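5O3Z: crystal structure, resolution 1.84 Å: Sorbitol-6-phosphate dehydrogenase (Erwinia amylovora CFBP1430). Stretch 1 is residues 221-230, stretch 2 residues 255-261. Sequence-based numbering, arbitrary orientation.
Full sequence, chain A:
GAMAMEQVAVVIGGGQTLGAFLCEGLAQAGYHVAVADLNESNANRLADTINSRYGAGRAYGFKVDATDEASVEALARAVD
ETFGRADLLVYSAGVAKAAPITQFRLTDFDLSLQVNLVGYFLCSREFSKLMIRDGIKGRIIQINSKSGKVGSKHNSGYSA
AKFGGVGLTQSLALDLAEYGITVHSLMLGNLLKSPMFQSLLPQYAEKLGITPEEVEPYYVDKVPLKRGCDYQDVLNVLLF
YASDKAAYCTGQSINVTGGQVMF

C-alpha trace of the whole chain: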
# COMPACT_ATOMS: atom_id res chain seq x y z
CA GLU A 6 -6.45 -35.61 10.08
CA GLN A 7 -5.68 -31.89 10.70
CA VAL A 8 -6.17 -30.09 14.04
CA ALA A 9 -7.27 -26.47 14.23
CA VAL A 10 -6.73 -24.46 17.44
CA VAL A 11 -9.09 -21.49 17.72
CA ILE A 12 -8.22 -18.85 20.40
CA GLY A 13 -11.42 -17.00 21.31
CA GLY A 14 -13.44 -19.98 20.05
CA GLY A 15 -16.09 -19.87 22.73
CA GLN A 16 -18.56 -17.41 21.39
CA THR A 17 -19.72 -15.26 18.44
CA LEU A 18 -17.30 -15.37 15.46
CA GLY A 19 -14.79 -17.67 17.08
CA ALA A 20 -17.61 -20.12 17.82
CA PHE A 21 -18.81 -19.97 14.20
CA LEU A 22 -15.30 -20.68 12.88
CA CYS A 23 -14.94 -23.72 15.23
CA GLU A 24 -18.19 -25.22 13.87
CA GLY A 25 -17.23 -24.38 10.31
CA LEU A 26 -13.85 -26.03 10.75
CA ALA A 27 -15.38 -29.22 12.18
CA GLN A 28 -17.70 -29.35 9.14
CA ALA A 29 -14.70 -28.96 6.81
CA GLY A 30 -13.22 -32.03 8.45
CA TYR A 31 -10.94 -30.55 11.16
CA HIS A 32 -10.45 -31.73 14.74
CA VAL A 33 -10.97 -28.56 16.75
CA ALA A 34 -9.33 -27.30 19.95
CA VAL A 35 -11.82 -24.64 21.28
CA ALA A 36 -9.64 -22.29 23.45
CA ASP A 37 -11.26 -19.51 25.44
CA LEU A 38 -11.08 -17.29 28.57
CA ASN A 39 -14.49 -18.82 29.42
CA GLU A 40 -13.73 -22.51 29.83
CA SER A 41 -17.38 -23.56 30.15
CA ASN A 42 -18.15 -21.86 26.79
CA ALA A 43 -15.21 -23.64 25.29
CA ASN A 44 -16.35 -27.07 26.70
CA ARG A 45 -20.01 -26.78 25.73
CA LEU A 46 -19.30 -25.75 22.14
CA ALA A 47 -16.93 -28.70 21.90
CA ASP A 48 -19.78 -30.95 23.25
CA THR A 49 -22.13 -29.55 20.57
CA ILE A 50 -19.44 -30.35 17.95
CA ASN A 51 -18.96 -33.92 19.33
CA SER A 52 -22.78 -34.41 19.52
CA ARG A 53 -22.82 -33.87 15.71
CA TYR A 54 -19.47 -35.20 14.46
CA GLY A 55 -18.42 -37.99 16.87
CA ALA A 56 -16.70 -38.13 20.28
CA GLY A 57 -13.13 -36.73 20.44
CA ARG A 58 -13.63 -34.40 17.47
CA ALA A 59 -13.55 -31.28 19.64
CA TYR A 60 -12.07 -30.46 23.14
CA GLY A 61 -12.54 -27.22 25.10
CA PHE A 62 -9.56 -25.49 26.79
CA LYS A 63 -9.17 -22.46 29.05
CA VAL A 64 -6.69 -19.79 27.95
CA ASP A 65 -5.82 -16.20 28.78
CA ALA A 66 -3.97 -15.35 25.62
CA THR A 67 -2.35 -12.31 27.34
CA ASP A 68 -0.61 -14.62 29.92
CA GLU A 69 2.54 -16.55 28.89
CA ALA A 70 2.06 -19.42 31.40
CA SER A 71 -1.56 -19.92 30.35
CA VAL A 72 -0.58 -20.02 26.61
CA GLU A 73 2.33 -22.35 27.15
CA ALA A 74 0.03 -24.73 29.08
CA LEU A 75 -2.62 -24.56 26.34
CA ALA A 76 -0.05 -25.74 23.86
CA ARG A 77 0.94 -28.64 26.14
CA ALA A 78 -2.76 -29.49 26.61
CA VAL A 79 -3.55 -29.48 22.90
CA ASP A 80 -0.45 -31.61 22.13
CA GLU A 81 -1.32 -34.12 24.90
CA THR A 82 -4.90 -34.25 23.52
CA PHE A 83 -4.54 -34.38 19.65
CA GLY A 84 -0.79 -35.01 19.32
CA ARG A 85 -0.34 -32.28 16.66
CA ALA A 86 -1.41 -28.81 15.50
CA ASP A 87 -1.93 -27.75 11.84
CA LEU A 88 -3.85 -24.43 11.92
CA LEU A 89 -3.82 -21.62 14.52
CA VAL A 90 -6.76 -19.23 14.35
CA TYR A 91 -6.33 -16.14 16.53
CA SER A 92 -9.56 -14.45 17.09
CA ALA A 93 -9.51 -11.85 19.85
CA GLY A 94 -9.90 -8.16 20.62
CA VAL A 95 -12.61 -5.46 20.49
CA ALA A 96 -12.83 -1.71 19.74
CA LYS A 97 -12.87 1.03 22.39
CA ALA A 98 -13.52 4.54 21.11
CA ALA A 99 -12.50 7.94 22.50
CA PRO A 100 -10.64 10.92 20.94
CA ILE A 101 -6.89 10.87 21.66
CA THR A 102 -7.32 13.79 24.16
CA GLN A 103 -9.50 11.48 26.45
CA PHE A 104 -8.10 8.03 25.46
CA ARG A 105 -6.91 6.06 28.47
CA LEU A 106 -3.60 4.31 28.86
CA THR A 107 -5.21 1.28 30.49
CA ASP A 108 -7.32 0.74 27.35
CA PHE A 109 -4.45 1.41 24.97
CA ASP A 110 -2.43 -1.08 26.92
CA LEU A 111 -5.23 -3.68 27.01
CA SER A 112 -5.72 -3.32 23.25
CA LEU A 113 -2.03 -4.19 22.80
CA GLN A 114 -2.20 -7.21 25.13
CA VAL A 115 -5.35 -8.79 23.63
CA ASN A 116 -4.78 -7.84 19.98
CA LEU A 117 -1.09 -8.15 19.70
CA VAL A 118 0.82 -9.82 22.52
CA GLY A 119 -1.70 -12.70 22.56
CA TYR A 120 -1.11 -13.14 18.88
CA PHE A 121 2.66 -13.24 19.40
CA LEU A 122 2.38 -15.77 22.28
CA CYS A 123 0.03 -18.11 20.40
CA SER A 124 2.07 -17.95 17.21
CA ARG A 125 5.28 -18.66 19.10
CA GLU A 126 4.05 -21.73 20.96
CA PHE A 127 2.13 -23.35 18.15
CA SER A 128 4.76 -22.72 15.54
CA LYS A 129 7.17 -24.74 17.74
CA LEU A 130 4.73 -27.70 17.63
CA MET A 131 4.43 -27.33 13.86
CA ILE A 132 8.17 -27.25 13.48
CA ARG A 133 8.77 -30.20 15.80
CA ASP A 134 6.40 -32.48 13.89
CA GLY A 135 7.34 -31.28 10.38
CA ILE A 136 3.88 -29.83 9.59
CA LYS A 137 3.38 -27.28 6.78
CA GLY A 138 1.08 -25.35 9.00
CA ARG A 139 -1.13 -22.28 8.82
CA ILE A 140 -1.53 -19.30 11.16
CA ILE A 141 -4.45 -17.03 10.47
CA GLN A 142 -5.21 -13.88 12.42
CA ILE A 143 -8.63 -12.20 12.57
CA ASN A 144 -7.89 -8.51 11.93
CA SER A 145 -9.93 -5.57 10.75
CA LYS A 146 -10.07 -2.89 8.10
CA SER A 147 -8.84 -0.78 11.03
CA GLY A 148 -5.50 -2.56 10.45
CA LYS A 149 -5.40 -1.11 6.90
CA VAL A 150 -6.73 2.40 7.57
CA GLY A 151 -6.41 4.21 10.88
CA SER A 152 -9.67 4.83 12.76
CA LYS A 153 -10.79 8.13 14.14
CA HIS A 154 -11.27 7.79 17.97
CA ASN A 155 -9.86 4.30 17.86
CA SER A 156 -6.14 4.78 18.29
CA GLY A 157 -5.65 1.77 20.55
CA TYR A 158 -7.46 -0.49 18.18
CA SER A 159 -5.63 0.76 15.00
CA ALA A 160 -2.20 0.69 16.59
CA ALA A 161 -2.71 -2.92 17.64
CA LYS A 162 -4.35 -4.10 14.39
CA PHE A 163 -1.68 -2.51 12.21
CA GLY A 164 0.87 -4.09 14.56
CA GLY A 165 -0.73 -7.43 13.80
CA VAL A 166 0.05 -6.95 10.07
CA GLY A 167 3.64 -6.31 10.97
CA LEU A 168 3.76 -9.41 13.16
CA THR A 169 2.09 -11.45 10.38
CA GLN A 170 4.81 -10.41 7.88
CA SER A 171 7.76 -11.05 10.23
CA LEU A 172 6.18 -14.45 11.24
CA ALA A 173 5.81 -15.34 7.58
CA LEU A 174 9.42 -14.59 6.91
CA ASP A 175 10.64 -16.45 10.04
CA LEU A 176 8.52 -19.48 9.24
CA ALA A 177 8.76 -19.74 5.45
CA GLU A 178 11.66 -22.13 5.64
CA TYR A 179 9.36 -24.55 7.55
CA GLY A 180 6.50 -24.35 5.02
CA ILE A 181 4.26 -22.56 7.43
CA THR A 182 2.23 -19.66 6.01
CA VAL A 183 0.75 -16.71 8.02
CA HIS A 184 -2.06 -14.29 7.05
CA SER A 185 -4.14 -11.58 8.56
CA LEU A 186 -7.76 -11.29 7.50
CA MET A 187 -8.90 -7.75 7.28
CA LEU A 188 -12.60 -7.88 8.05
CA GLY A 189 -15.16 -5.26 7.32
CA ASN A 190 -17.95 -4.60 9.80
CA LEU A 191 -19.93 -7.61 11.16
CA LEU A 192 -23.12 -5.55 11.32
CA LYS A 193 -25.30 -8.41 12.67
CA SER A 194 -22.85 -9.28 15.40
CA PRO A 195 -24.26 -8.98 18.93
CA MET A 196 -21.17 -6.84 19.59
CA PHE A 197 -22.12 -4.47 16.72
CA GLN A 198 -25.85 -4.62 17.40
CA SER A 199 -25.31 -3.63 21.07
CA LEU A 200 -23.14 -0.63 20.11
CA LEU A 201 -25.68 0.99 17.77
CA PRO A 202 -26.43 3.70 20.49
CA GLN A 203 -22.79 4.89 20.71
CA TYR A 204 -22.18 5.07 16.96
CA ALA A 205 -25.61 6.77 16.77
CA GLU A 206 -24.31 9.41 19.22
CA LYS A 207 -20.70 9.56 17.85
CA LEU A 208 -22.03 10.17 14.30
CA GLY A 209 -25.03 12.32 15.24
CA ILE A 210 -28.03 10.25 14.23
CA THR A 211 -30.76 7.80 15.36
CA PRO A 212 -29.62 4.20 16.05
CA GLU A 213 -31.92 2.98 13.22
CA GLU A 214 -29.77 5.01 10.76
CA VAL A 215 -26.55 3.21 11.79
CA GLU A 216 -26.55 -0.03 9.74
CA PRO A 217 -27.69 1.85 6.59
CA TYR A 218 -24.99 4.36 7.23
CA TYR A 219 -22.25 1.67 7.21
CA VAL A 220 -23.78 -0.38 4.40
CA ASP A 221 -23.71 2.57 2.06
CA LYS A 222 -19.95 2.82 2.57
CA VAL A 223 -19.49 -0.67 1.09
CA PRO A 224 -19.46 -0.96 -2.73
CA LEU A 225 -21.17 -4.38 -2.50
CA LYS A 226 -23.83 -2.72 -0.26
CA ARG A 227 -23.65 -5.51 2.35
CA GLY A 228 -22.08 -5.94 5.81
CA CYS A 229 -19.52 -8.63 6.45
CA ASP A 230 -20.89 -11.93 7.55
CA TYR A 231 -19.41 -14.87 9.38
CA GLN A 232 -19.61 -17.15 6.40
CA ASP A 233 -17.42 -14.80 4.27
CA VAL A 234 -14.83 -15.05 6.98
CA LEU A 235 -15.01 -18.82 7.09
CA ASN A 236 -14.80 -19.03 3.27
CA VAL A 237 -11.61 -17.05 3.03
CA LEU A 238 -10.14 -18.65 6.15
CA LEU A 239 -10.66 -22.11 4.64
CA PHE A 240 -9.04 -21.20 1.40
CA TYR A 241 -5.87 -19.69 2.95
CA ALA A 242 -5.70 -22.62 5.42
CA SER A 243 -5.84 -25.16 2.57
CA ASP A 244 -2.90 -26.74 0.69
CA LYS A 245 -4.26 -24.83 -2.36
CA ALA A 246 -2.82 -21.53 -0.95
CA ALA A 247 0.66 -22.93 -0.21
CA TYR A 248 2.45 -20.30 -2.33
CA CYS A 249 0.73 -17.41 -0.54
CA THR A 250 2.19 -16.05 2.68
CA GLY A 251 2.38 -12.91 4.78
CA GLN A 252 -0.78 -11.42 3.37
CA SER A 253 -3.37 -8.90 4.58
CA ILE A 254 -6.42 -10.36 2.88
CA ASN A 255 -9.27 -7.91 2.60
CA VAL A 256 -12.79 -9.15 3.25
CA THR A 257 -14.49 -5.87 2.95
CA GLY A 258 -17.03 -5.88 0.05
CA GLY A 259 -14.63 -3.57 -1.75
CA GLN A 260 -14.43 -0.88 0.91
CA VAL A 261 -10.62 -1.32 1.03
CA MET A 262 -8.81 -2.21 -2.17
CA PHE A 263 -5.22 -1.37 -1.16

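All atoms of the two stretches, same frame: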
# COMPACT_ATOMS: atom_id res chain seq x y z
N ASP A 221 -23.84 1.72 3.21
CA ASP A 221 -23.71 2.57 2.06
C ASP A 221 -22.24 2.92 1.82
O ASP A 221 -21.89 3.32 0.73
CB ASP A 221 -24.66 3.80 2.20
CG ASP A 221 -24.19 5.04 1.47
OD1 ASP A 221 -23.37 5.80 2.05
OD2 ASP A 221 -24.68 5.30 0.36
N LYS A 222 -21.38 2.72 2.81
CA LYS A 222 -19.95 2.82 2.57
C LYS A 222 -19.37 1.64 1.80
O LYS A 222 -18.29 1.77 1.27
CB LYS A 222 -19.19 3.03 3.89
CG LYS A 222 -19.32 4.44 4.46
CD LYS A 222 -18.65 4.54 5.84
CE LYS A 222 -17.25 5.12 5.79
NZ LYS A 222 -17.32 6.61 5.73
N VAL A 223 -20.06 0.50 1.72
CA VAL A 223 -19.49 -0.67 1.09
C VAL A 223 -19.89 -0.68 -0.40
O VAL A 223 -21.05 -0.57 -0.69
CB VAL A 223 -19.99 -1.95 1.80
CG1 VAL A 223 -19.29 -3.22 1.27
CG2 VAL A 223 -19.76 -1.84 3.30
N PRO A 224 -18.96 -0.84 -1.34
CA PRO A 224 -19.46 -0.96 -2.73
C PRO A 224 -20.49 -2.10 -2.93
O PRO A 224 -21.58 -1.84 -3.47
CB PRO A 224 -18.20 -1.18 -3.51
CG PRO A 224 -17.23 -0.33 -2.78
CD PRO A 224 -17.51 -0.55 -1.33
N LEU A 225 -20.24 -3.28 -2.40
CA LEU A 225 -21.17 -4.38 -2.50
C LEU A 225 -22.44 -4.22 -1.71
O LEU A 225 -23.29 -5.07 -1.81
CB LEU A 225 -20.49 -5.70 -2.21
CG LEU A 225 -19.58 -6.27 -3.28
CD1 LEU A 225 -18.69 -7.39 -2.81
CD2 LEU A 225 -20.40 -6.76 -4.43
N LYS A 226 -22.62 -3.12 -1.00
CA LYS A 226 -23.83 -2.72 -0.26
C LYS A 226 -24.33 -3.76 0.77
O LYS A 226 -25.54 -4.02 0.92
CB LYS A 226 -24.97 -2.28 -1.21
CG LYS A 226 -24.62 -1.12 -2.15
CD LYS A 226 -24.19 0.10 -1.34
CE LYS A 226 -23.88 1.35 -2.12
NZ LYS A 226 -22.41 1.61 -2.27
N ARG A 227 -23.38 -4.36 1.47
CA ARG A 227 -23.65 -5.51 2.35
C ARG A 227 -22.65 -5.40 3.49
O ARG A 227 -21.54 -4.95 3.24
CB ARG A 227 -23.40 -6.78 1.50
CG ARG A 227 -23.60 -8.10 2.17
CD ARG A 227 -23.95 -9.24 1.22
NE ARG A 227 -22.83 -9.91 0.56
CZ ARG A 227 -22.49 -9.78 -0.74
NH1 ARG A 227 -23.17 -8.97 -1.54
NH2 ARG A 227 -21.45 -10.47 -1.23
N GLY A 228 -23.04 -5.77 4.71
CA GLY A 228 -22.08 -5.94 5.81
C GLY A 228 -21.32 -7.23 5.72
O GLY A 228 -21.62 -8.11 4.89
N CYS A 229 -20.29 -7.40 6.53
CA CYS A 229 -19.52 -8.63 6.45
C CYS A 229 -20.25 -9.71 7.22
O CYS A 229 -20.71 -9.50 8.31
CB CYS A 229 -18.09 -8.46 6.98
SG CYS A 229 -16.99 -9.88 6.87
N ASP A 230 -20.31 -10.90 6.70
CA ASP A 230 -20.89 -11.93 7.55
C ASP A 230 -19.94 -13.06 7.88
O ASP A 230 -18.84 -13.18 7.33
CB ASP A 230 -22.30 -12.35 7.03
CG ASP A 230 -22.24 -13.22 5.78
OD1 ASP A 230 -21.14 -13.70 5.45
OD2 ASP A 230 -23.31 -13.47 5.15
N ASN A 255 -8.11 -8.68 2.32
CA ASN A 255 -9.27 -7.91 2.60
C ASN A 255 -10.53 -8.73 2.43
O ASN A 255 -10.66 -9.50 1.45
CB ASN A 255 -9.33 -6.69 1.67
CG ASN A 255 -8.19 -5.75 1.90
OD1 ASN A 255 -7.49 -5.30 0.96
ND2 ASN A 255 -7.96 -5.46 3.10
N VAL A 256 -11.49 -8.51 3.32
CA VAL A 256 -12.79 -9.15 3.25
C VAL A 256 -13.73 -8.08 3.60
O VAL A 256 -14.28 -7.99 4.75
CB VAL A 256 -12.86 -10.34 4.26
CG1 VAL A 256 -14.16 -11.08 4.10
CG2 VAL A 256 -11.70 -11.30 4.02
N THR A 257 -13.91 -7.16 2.64
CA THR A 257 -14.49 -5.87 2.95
C THR A 257 -15.60 -5.42 2.01
O THR A 257 -16.10 -4.31 2.13
CB THR A 257 -13.46 -4.68 3.02
OG1 THR A 257 -13.00 -4.26 1.69
CG2 THR A 257 -12.28 -4.93 4.01
N GLY A 258 -16.03 -6.29 1.09
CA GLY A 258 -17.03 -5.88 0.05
C GLY A 258 -16.57 -4.74 -0.80
O GLY A 258 -17.39 -3.94 -1.30
N GLY A 259 -15.24 -4.66 -0.99
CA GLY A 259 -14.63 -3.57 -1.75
C GLY A 259 -14.42 -2.22 -1.11
O GLY A 259 -13.97 -1.27 -1.78
N GLN A 260 -14.72 -2.09 0.18
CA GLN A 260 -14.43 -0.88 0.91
C GLN A 260 -12.96 -0.50 0.90
O GLN A 260 -12.65 0.70 0.83
CB GLN A 260 -14.96 -0.97 2.39
CG GLN A 260 -15.00 0.41 3.03
CD GLN A 260 -15.74 0.53 4.34
OE1 GLN A 260 -16.49 -0.39 4.74
NE2 GLN A 260 -15.54 1.67 5.03
N VAL A 261 -12.08 -1.48 0.98
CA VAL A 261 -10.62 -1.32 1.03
C VAL A 261 -10.03 -2.14 -0.08
O VAL A 261 -10.27 -3.28 -0.16
CB VAL A 261 -10.02 -1.89 2.36
CG1 VAL A 261 -8.50 -1.76 2.37
CG2 VAL A 261 -10.59 -1.16 3.57

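How do the two backbones meet? Two beta turns lie against each other: a type I turn from V223 to K226 and a type I' turn from T257 to Q260. The CA atoms of V223, P224 and L225 lie nearest those of Q260, G259 and G258 respectively, so the chains run antiparallel here. Each turn is closed by its own backbone hydrogen bond, from K226 N to V223 O (3.0 Å) and from Q260 N to T257 O (3.3 Å).

What polar bond joins them? A single hydrogen bond crosses the contact, from L225 N to G258 O, 3.1 Å long and nearly straight at 167°. P224 N also lies 3.5 Å from G258 O, but a proline nitrogen has no hydrogen to share, so the carbonyl is served by the next residue along.

Why do glycines suit the second turn? G258 and G259 both have positive phi, which by itself favours glycine. Space is short as well: V223 CG1 sits 3.3 Å from G258 O, and a CB on G258 would fall 2.5 Å from V223 CG1, a clash. At G259 a CB would be tight against P224 CG. The bare backbone lets the P224 ring settle on the turn, with P224 CD 3.5 Å from G259 C.

Which side chains pack beside the turns? Q260 extends along the first stretch in a t, t conformation, bringing Q260 OE1 to 3.9 Å from V223 CG2 and Q260 NE2 to 3.9 Å from K222 CE; these are packing contacts with aliphatic carbons. Farther along, C229 points toward the second stretch, and its SG meets V256 CG1 at 4.1 Å in an apolar contact between buried residues.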